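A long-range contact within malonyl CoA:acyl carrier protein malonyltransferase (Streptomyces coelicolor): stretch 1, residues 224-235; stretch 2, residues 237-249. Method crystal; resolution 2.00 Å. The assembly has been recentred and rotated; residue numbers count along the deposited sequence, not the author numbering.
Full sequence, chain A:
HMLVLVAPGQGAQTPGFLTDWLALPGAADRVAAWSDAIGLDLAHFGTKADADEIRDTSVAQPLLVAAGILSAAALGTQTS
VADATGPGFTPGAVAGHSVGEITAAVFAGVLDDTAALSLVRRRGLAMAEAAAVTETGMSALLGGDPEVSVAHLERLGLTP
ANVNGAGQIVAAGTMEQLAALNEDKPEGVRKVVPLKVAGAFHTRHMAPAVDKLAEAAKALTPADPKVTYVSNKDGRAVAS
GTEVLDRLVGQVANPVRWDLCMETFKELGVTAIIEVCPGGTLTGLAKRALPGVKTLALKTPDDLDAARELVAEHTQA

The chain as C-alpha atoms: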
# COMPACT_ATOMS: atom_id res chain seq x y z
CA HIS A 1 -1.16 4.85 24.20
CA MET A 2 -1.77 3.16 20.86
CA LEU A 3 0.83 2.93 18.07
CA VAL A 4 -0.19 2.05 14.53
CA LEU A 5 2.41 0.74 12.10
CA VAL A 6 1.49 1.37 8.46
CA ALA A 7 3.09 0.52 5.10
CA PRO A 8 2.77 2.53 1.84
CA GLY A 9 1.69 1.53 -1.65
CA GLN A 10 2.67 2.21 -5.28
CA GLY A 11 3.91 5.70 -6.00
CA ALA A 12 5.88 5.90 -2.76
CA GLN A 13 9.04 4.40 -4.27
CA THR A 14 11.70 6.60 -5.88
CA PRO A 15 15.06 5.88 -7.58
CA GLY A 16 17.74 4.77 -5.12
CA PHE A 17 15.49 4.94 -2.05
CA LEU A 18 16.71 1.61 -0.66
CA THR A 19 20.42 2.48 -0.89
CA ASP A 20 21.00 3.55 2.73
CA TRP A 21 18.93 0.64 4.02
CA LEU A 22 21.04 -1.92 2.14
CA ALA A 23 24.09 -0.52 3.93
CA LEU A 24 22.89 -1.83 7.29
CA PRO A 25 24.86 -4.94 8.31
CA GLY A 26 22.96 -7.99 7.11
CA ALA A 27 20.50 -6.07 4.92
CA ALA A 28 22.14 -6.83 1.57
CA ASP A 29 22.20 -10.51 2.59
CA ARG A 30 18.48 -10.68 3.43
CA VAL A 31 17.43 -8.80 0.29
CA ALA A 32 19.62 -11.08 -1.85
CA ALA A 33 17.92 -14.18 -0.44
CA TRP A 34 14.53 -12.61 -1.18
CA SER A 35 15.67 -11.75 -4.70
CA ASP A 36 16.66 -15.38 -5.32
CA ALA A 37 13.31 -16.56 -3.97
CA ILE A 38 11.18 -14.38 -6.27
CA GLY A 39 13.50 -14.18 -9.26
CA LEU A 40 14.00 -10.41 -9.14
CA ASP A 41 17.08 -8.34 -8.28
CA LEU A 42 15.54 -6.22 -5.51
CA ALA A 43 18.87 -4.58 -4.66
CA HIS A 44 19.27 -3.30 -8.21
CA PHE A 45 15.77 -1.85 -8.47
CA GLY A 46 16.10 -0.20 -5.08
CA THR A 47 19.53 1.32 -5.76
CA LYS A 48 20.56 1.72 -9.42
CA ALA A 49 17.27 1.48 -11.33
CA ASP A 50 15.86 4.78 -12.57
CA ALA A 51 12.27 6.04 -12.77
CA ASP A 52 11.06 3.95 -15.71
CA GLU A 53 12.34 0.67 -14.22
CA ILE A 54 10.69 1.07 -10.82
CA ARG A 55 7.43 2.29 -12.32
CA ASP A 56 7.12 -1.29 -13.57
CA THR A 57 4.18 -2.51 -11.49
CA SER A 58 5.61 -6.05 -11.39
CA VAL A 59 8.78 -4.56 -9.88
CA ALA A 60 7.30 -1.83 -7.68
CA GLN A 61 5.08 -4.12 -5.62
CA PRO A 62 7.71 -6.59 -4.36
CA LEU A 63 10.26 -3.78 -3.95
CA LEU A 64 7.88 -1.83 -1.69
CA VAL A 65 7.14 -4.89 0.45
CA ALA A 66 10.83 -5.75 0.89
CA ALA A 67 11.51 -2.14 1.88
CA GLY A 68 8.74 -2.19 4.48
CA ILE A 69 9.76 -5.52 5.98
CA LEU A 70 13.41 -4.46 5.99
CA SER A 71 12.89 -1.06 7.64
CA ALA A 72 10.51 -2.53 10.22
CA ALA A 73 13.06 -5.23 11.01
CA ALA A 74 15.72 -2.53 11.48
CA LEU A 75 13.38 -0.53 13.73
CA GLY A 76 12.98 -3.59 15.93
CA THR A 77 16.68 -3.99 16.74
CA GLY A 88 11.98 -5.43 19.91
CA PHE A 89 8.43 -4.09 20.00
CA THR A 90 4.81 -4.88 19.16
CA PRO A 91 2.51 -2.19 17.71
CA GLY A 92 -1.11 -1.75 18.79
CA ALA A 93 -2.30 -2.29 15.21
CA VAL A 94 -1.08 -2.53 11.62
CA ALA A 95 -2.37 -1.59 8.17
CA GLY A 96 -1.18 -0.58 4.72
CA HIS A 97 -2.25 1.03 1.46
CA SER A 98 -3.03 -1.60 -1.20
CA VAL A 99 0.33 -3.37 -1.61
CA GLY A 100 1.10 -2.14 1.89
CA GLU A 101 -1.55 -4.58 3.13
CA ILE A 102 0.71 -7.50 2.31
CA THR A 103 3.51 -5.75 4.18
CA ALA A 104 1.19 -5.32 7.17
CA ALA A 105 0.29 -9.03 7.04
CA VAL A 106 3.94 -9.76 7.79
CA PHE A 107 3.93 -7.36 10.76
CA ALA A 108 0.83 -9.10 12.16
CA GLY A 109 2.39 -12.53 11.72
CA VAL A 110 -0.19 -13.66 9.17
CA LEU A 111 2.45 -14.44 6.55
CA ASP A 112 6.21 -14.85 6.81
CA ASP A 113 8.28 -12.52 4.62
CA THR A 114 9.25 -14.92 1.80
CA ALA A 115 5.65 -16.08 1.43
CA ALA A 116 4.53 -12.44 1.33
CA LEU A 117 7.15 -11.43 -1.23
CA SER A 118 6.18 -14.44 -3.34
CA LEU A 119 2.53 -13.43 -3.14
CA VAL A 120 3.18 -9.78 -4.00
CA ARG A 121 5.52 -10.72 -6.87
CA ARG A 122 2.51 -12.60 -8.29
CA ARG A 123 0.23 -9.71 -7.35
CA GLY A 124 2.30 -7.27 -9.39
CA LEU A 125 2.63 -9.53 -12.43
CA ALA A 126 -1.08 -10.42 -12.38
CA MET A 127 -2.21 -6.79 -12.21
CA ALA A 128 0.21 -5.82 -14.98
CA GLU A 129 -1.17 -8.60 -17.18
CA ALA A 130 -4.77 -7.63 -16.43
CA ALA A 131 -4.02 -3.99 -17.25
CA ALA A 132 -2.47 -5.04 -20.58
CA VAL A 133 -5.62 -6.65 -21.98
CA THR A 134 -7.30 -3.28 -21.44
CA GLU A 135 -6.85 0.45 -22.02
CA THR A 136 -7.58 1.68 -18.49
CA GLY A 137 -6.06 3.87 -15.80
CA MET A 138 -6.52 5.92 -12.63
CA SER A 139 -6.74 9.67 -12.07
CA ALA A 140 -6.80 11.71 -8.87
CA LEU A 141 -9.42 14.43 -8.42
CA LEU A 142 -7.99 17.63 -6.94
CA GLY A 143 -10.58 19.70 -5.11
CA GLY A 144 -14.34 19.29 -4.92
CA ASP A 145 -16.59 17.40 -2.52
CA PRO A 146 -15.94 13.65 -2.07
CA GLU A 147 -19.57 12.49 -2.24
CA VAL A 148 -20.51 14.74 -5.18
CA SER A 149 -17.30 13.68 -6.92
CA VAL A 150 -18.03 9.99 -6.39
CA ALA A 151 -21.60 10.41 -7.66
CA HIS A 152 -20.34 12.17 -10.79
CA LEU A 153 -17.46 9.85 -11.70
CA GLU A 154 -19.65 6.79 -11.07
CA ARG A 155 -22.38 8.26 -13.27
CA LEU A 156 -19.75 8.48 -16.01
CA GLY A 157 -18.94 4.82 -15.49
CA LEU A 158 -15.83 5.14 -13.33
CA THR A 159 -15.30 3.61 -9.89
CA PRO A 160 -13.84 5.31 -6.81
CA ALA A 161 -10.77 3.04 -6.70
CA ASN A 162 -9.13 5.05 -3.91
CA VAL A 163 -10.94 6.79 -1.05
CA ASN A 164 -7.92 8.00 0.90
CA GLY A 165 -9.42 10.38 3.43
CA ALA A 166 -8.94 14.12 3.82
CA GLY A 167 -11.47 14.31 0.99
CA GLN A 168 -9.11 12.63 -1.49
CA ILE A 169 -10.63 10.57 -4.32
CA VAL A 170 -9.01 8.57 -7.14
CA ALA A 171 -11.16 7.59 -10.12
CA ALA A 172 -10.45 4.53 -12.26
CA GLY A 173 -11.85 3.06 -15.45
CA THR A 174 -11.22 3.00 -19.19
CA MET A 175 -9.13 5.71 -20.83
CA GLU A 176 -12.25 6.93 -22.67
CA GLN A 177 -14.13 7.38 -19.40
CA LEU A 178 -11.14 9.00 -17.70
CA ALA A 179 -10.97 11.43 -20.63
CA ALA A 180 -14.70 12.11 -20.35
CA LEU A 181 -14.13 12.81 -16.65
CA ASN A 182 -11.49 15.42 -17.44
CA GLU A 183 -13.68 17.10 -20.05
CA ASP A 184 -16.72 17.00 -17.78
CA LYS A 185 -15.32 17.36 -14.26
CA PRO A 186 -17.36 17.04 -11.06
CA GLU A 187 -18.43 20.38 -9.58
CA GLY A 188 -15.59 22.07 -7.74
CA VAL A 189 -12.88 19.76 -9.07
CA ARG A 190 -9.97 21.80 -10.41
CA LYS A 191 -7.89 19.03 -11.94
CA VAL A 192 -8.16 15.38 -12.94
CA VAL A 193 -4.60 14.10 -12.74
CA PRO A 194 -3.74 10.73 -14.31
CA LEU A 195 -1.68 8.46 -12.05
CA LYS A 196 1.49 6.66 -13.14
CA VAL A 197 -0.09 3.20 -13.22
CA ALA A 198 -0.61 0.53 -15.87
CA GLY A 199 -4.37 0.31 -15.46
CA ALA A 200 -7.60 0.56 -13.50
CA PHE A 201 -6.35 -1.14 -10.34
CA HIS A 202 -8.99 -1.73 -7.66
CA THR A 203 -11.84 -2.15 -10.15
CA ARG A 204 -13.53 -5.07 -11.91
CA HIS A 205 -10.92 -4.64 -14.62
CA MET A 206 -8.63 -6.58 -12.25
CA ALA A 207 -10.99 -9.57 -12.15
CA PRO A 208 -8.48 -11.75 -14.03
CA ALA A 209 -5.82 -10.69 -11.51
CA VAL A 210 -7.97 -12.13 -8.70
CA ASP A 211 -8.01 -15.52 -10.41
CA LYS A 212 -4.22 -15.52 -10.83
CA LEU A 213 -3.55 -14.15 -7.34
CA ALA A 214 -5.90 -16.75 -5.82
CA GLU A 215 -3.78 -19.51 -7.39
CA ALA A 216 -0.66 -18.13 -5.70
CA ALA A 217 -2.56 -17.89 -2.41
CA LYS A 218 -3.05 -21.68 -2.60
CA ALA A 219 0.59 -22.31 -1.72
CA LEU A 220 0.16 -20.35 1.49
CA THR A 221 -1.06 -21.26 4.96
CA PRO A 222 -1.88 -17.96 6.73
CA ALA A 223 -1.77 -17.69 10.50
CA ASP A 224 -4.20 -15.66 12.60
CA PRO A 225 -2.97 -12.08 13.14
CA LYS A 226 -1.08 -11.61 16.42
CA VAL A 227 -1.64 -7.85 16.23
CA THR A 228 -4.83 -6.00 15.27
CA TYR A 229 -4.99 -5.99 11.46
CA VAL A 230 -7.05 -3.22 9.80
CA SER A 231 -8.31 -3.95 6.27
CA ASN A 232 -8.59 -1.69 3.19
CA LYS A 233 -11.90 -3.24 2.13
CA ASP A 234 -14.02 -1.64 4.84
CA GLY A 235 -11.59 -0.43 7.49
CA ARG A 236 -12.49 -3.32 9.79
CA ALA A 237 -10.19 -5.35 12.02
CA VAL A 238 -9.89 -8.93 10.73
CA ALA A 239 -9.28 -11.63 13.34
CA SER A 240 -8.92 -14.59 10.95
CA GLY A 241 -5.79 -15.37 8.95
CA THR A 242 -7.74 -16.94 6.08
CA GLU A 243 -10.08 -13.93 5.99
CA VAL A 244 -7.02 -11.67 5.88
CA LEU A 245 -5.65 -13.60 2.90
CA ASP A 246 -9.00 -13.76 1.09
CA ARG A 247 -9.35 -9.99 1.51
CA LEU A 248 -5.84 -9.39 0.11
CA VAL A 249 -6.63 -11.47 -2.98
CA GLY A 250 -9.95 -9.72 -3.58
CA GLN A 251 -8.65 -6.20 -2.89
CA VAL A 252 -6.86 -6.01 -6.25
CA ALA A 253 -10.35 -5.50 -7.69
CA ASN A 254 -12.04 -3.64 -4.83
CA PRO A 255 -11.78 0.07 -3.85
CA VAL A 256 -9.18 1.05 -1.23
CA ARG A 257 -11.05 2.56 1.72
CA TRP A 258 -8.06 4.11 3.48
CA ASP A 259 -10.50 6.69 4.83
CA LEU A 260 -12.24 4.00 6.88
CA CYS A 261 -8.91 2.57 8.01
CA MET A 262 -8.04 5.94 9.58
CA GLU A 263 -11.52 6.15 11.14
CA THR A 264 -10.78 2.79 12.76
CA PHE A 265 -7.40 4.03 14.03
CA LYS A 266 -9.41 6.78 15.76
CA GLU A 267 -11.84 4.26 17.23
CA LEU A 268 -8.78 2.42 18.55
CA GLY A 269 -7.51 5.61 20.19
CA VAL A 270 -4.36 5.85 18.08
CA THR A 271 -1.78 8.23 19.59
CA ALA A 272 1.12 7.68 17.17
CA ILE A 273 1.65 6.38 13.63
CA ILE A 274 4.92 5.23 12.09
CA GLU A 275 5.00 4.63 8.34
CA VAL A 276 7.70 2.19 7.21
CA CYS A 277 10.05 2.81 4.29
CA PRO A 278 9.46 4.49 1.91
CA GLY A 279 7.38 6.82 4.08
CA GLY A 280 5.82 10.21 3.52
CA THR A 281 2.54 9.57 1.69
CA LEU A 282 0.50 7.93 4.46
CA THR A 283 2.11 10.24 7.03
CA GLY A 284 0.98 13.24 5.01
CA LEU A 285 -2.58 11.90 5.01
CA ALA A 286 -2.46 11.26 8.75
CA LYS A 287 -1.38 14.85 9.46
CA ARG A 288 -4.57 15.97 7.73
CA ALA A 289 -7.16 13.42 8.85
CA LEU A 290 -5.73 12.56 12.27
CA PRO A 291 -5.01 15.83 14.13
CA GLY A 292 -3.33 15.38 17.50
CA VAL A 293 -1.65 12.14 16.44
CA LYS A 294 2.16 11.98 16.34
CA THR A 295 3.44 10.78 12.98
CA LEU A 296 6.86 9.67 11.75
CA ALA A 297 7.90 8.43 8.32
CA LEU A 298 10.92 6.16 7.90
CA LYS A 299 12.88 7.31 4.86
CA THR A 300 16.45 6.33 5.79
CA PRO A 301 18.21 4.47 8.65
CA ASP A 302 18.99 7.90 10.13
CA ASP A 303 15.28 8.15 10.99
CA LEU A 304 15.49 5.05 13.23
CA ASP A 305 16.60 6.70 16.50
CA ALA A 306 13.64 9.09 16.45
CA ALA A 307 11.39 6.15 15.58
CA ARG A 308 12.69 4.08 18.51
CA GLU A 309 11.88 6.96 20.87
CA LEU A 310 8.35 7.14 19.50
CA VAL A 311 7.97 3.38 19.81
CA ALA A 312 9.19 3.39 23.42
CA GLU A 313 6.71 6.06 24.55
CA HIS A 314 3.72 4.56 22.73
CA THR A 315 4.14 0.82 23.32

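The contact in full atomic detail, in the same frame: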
# COMPACT_ATOMS: atom_id res chain seq x y z
N ASP A 224 -3.35 -16.71 12.07
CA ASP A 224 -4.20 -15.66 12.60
C ASP A 224 -3.32 -14.49 13.00
O ASP A 224 -2.21 -14.68 13.51
CB ASP A 224 -4.99 -16.16 13.81
CG ASP A 224 -6.15 -17.06 13.41
OD1 ASP A 224 -6.77 -17.68 14.30
OD2 ASP A 224 -6.44 -17.14 12.19
N PRO A 225 -3.78 -13.25 12.77
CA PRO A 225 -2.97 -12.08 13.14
C PRO A 225 -2.71 -12.01 14.64
O PRO A 225 -3.61 -12.22 15.45
CB PRO A 225 -3.82 -10.91 12.63
CG PRO A 225 -5.22 -11.44 12.72
CD PRO A 225 -5.08 -12.85 12.20
N LYS A 226 -1.46 -11.71 15.01
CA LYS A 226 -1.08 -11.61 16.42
C LYS A 226 -1.25 -10.17 16.90
O LYS A 226 -1.18 -9.90 18.10
CB LYS A 226 0.37 -12.05 16.60
CG LYS A 226 0.65 -13.47 16.14
CD LYS A 226 2.13 -13.81 16.22
CE LYS A 226 2.42 -15.19 15.65
NZ LYS A 226 3.88 -15.53 15.67
N VAL A 227 -1.45 -9.27 15.95
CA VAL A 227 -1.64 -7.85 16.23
C VAL A 227 -2.87 -7.44 15.44
O VAL A 227 -3.14 -7.99 14.37
CB VAL A 227 -0.43 -7.02 15.76
CG1 VAL A 227 -0.59 -5.58 16.20
CG2 VAL A 227 0.86 -7.61 16.30
N THR A 228 -3.62 -6.47 15.95
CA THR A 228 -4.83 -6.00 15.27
C THR A 228 -4.50 -5.62 13.83
O THR A 228 -3.62 -4.79 13.58
CB THR A 228 -5.43 -4.79 16.00
OG1 THR A 228 -5.71 -5.14 17.36
CG2 THR A 228 -6.71 -4.34 15.31
N TYR A 229 -5.21 -6.24 12.89
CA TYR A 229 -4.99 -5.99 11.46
C TYR A 229 -6.20 -5.26 10.86
O TYR A 229 -7.30 -5.80 10.82
CB TYR A 229 -4.79 -7.33 10.74
CG TYR A 229 -4.50 -7.20 9.26
CD1 TYR A 229 -3.19 -7.12 8.79
CD2 TYR A 229 -5.55 -7.12 8.34
CE1 TYR A 229 -2.93 -6.97 7.42
CE2 TYR A 229 -5.30 -6.96 6.98
CZ TYR A 229 -3.99 -6.89 6.53
OH TYR A 229 -3.75 -6.71 5.19
N VAL A 230 -5.98 -4.03 10.39
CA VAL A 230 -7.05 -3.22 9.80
C VAL A 230 -7.03 -3.35 8.28
O VAL A 230 -6.01 -3.10 7.64
CB VAL A 230 -6.88 -1.73 10.19
CG1 VAL A 230 -8.02 -0.90 9.61
CG2 VAL A 230 -6.86 -1.59 11.71
N SER A 231 -8.18 -3.72 7.71
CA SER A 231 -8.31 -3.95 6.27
C SER A 231 -8.85 -2.82 5.38
O SER A 231 -9.79 -2.11 5.74
CB SER A 231 -9.17 -5.21 6.05
OG SER A 231 -9.57 -5.36 4.70
N ASN A 232 -8.24 -2.70 4.20
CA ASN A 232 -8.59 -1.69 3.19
C ASN A 232 -10.02 -1.79 2.66
O ASN A 232 -10.60 -0.80 2.23
CB ASN A 232 -7.67 -1.81 1.97
CG ASN A 232 -6.32 -1.19 2.18
OD1 ASN A 232 -5.50 -1.17 1.27
ND2 ASN A 232 -6.08 -0.67 3.38
N LYS A 233 -10.56 -3.00 2.65
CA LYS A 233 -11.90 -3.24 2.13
C LYS A 233 -12.98 -2.38 2.77
O LYS A 233 -13.77 -1.73 2.09
CB LYS A 233 -12.28 -4.72 2.30
CG LYS A 233 -13.76 -5.04 2.12
CD LYS A 233 -14.02 -5.75 0.81
CE LYS A 233 -15.39 -6.42 0.80
NZ LYS A 233 -16.50 -5.45 1.02
N ASP A 234 -13.00 -2.36 4.10
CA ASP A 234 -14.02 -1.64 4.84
C ASP A 234 -13.49 -1.04 6.14
O ASP A 234 -14.27 -0.64 7.00
CB ASP A 234 -15.15 -2.61 5.15
CG ASP A 234 -14.65 -3.87 5.84
OD1 ASP A 234 -15.41 -4.84 5.94
OD2 ASP A 234 -13.48 -3.87 6.29
N GLY A 235 -12.17 -0.99 6.29
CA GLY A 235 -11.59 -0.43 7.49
C GLY A 235 -11.82 -1.24 8.76
O GLY A 235 -11.62 -0.74 9.87
N ALA A 237 -11.26 -4.53 11.49
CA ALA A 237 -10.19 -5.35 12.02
C ALA A 237 -10.57 -6.79 11.67
O ALA A 237 -11.71 -7.21 11.90
CB ALA A 237 -10.09 -5.18 13.53
N VAL A 238 -9.63 -7.54 11.11
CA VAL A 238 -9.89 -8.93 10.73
C VAL A 238 -9.14 -9.86 11.67
O VAL A 238 -7.91 -9.81 11.77
CB VAL A 238 -9.44 -9.20 9.28
CG1 VAL A 238 -9.86 -10.59 8.85
CG2 VAL A 238 -10.03 -8.16 8.35
N ALA A 239 -9.88 -10.71 12.37
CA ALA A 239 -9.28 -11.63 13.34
C ALA A 239 -8.78 -12.95 12.76
O ALA A 239 -7.93 -13.61 13.36
CB ALA A 239 -10.26 -11.90 14.47
N SER A 240 -9.29 -13.33 11.59
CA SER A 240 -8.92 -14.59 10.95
C SER A 240 -7.85 -14.48 9.86
O SER A 240 -7.95 -13.63 8.98
CB SER A 240 -10.18 -15.24 10.35
OG SER A 240 -9.84 -16.28 9.46
N GLY A 241 -6.86 -15.36 9.93
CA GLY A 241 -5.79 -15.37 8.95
C GLY A 241 -6.26 -15.68 7.53
O GLY A 241 -5.75 -15.10 6.57
N THR A 242 -7.21 -16.60 7.40
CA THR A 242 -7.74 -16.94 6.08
C THR A 242 -8.57 -15.77 5.54
O THR A 242 -8.57 -15.51 4.34
CB THR A 242 -8.61 -18.23 6.13
OG1 THR A 242 -9.59 -18.11 7.16
CG2 THR A 242 -7.74 -19.45 6.39
N GLU A 243 -9.29 -15.07 6.43
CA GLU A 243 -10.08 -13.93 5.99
C GLU A 243 -9.15 -12.79 5.58
O GLU A 243 -9.47 -12.01 4.67
CB GLU A 243 -11.05 -13.47 7.10
CG GLU A 243 -12.24 -14.41 7.27
CD GLU A 243 -13.27 -13.92 8.28
OE1 GLU A 243 -14.34 -14.55 8.40
OE2 GLU A 243 -13.02 -12.90 8.95
N VAL A 244 -7.99 -12.70 6.23
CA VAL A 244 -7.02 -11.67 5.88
C VAL A 244 -6.52 -11.95 4.46
O VAL A 244 -6.50 -11.06 3.61
CB VAL A 244 -5.80 -11.69 6.84
CG1 VAL A 244 -4.64 -10.90 6.24
CG2 VAL A 244 -6.18 -11.10 8.20
N LEU A 245 -6.14 -13.19 4.21
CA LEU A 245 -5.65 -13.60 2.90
C LEU A 245 -6.71 -13.45 1.80
O LEU A 245 -6.41 -12.99 0.70
CB LEU A 245 -5.14 -15.04 2.95
CG LEU A 245 -4.56 -15.62 1.65
CD1 LEU A 245 -3.46 -14.71 1.12
CD2 LEU A 245 -4.03 -17.01 1.91
N ASP A 246 -7.94 -13.86 2.09
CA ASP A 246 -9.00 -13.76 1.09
C ASP A 246 -9.22 -12.29 0.73
O ASP A 246 -9.43 -11.96 -0.44
CB ASP A 246 -10.31 -14.38 1.59
CG ASP A 246 -10.23 -15.91 1.70
OD1 ASP A 246 -9.46 -16.53 0.95
OD2 ASP A 246 -10.96 -16.48 2.54
N ARG A 247 -9.17 -11.42 1.74
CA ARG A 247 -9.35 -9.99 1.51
C ARG A 247 -8.23 -9.42 0.64
O ARG A 247 -8.48 -8.61 -0.26
CB ARG A 247 -9.42 -9.24 2.84
CG ARG A 247 -10.76 -9.35 3.53
CD ARG A 247 -10.74 -8.74 4.92
NE ARG A 247 -12.08 -8.66 5.49
CZ ARG A 247 -12.74 -7.52 5.70
NH1 ARG A 247 -12.17 -6.36 5.41
NH2 ARG A 247 -13.96 -7.55 6.21
N LEU A 248 -6.99 -9.85 0.89
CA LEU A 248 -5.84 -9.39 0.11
C LEU A 248 -6.03 -9.76 -1.36
O LEU A 248 -5.80 -8.94 -2.25
CB LEU A 248 -4.54 -10.05 0.60
CG LEU A 248 -3.93 -9.66 1.95
CD1 LEU A 248 -2.78 -10.62 2.28
CD2 LEU A 248 -3.42 -8.22 1.89
N VAL A 249 -6.43 -10.99 -1.61
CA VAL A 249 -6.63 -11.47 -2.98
C VAL A 249 -7.74 -10.70 -3.70
O VAL A 249 -7.60 -10.35 -4.87
CB VAL A 249 -6.97 -12.97 -2.99
CG1 VAL A 249 -7.19 -13.45 -4.43
CG2 VAL A 249 -5.85 -13.77 -2.34
O HOH W 1 -6.96 -8.21 13.80
O HOH W 2 -6.38 -8.43 4.04

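Residues 237-249 turn back along residues 224-235, first as an extended segment that pairs with the backbone around Tyr229 and Val230, then as a helix from Gly241 onward. The two stretches bury 628 Å² between them, counting both sides.

Ala237 lies beside Val230, the two CA atoms 4.4 Å apart, where the backbones form a single beta bridge. The carbonyl of Tyr229 serves both residues at the start of stretch 2: Ala237 CA approaches Tyr229 O at 3.2 Å in a CA-H...O contact, and Val238 N donates a hydrogen bond to Tyr229 O at 2.9 Å. The methyl of Ala237 meets that of Thr228, with CB of Ala237 3.9 Å from CG2 of Thr228. Val230 turns its own CB away from stretch 2, so its part in the pairing is carried by the backbone.

At Val238 the pairing is completed through solvent. Water 1 accepts from Tyr229 N at 2.8 Å and donates to Val238 O, also at 2.8 Å, and so joins an amide to a carbonyl that do not bond directly. The same carbonyl packs against the proline ring, Val238 O lying 3.3 Å from Pro225 CG, while the Val238 side chain reaches Ser231, its CG2 3.8 Å from Ser231 CB. Ala239 points its methyl away and touches stretch 1 through its backbone, with Ala239 O 3.2 Å from Pro225 CD.

Ser240 caps the helix. Its OG accepts weak bonds from Thr242 N at 3.4 Å and Glu243 N at 3.3 Å, satisfying amides that have no preceding helical turn to bond to. Asp224 adds a partner from the other stretch: Gly241 N donates to Asp224 OD2 at 2.9 Å with a nearly straight angle of 166°. The backbones are close here, Gly241 CA standing 4.0 Å from Asp224 CA, and glycine suits the site, since an ideal CB on Gly241 would lie only 3.0 Å from Asp224 N.

Within the helix, Val244 points toward stretch 1 and covers one face of the Tyr229 ring. Its CG1 sits 4.2 Å from the Tyr229 ring centroid, 18° off the normal, a CH-pi contact that places a methyl over the aromatic cloud. Water 2 adds a polar link, donating to Val244 O at 2.7 Å and, weakly, to Tyr229 OH at 3.3 Å.

One turn later Arg247 extends its guanidinium to Asp234 in a two-pronged salt bridge: Arg247 NH1 donates to Asp234 OD2 at 2.9 Å, and Arg247 NH2 to Asp234 OD1 at 3.1 Å. Pairing two nitrogens with two carboxylate oxygens joins charge attraction to directional bonding. Arg247 NH1 also gives a weak bond to Ser231 OG at 2.9 Å; that hydroxyl oxygen accepts from Lys233 N at 3.3 Å as well, tying the loop to the arginine. Leu248 closes the contact, its CD2 3.6 Å from Tyr229 OH.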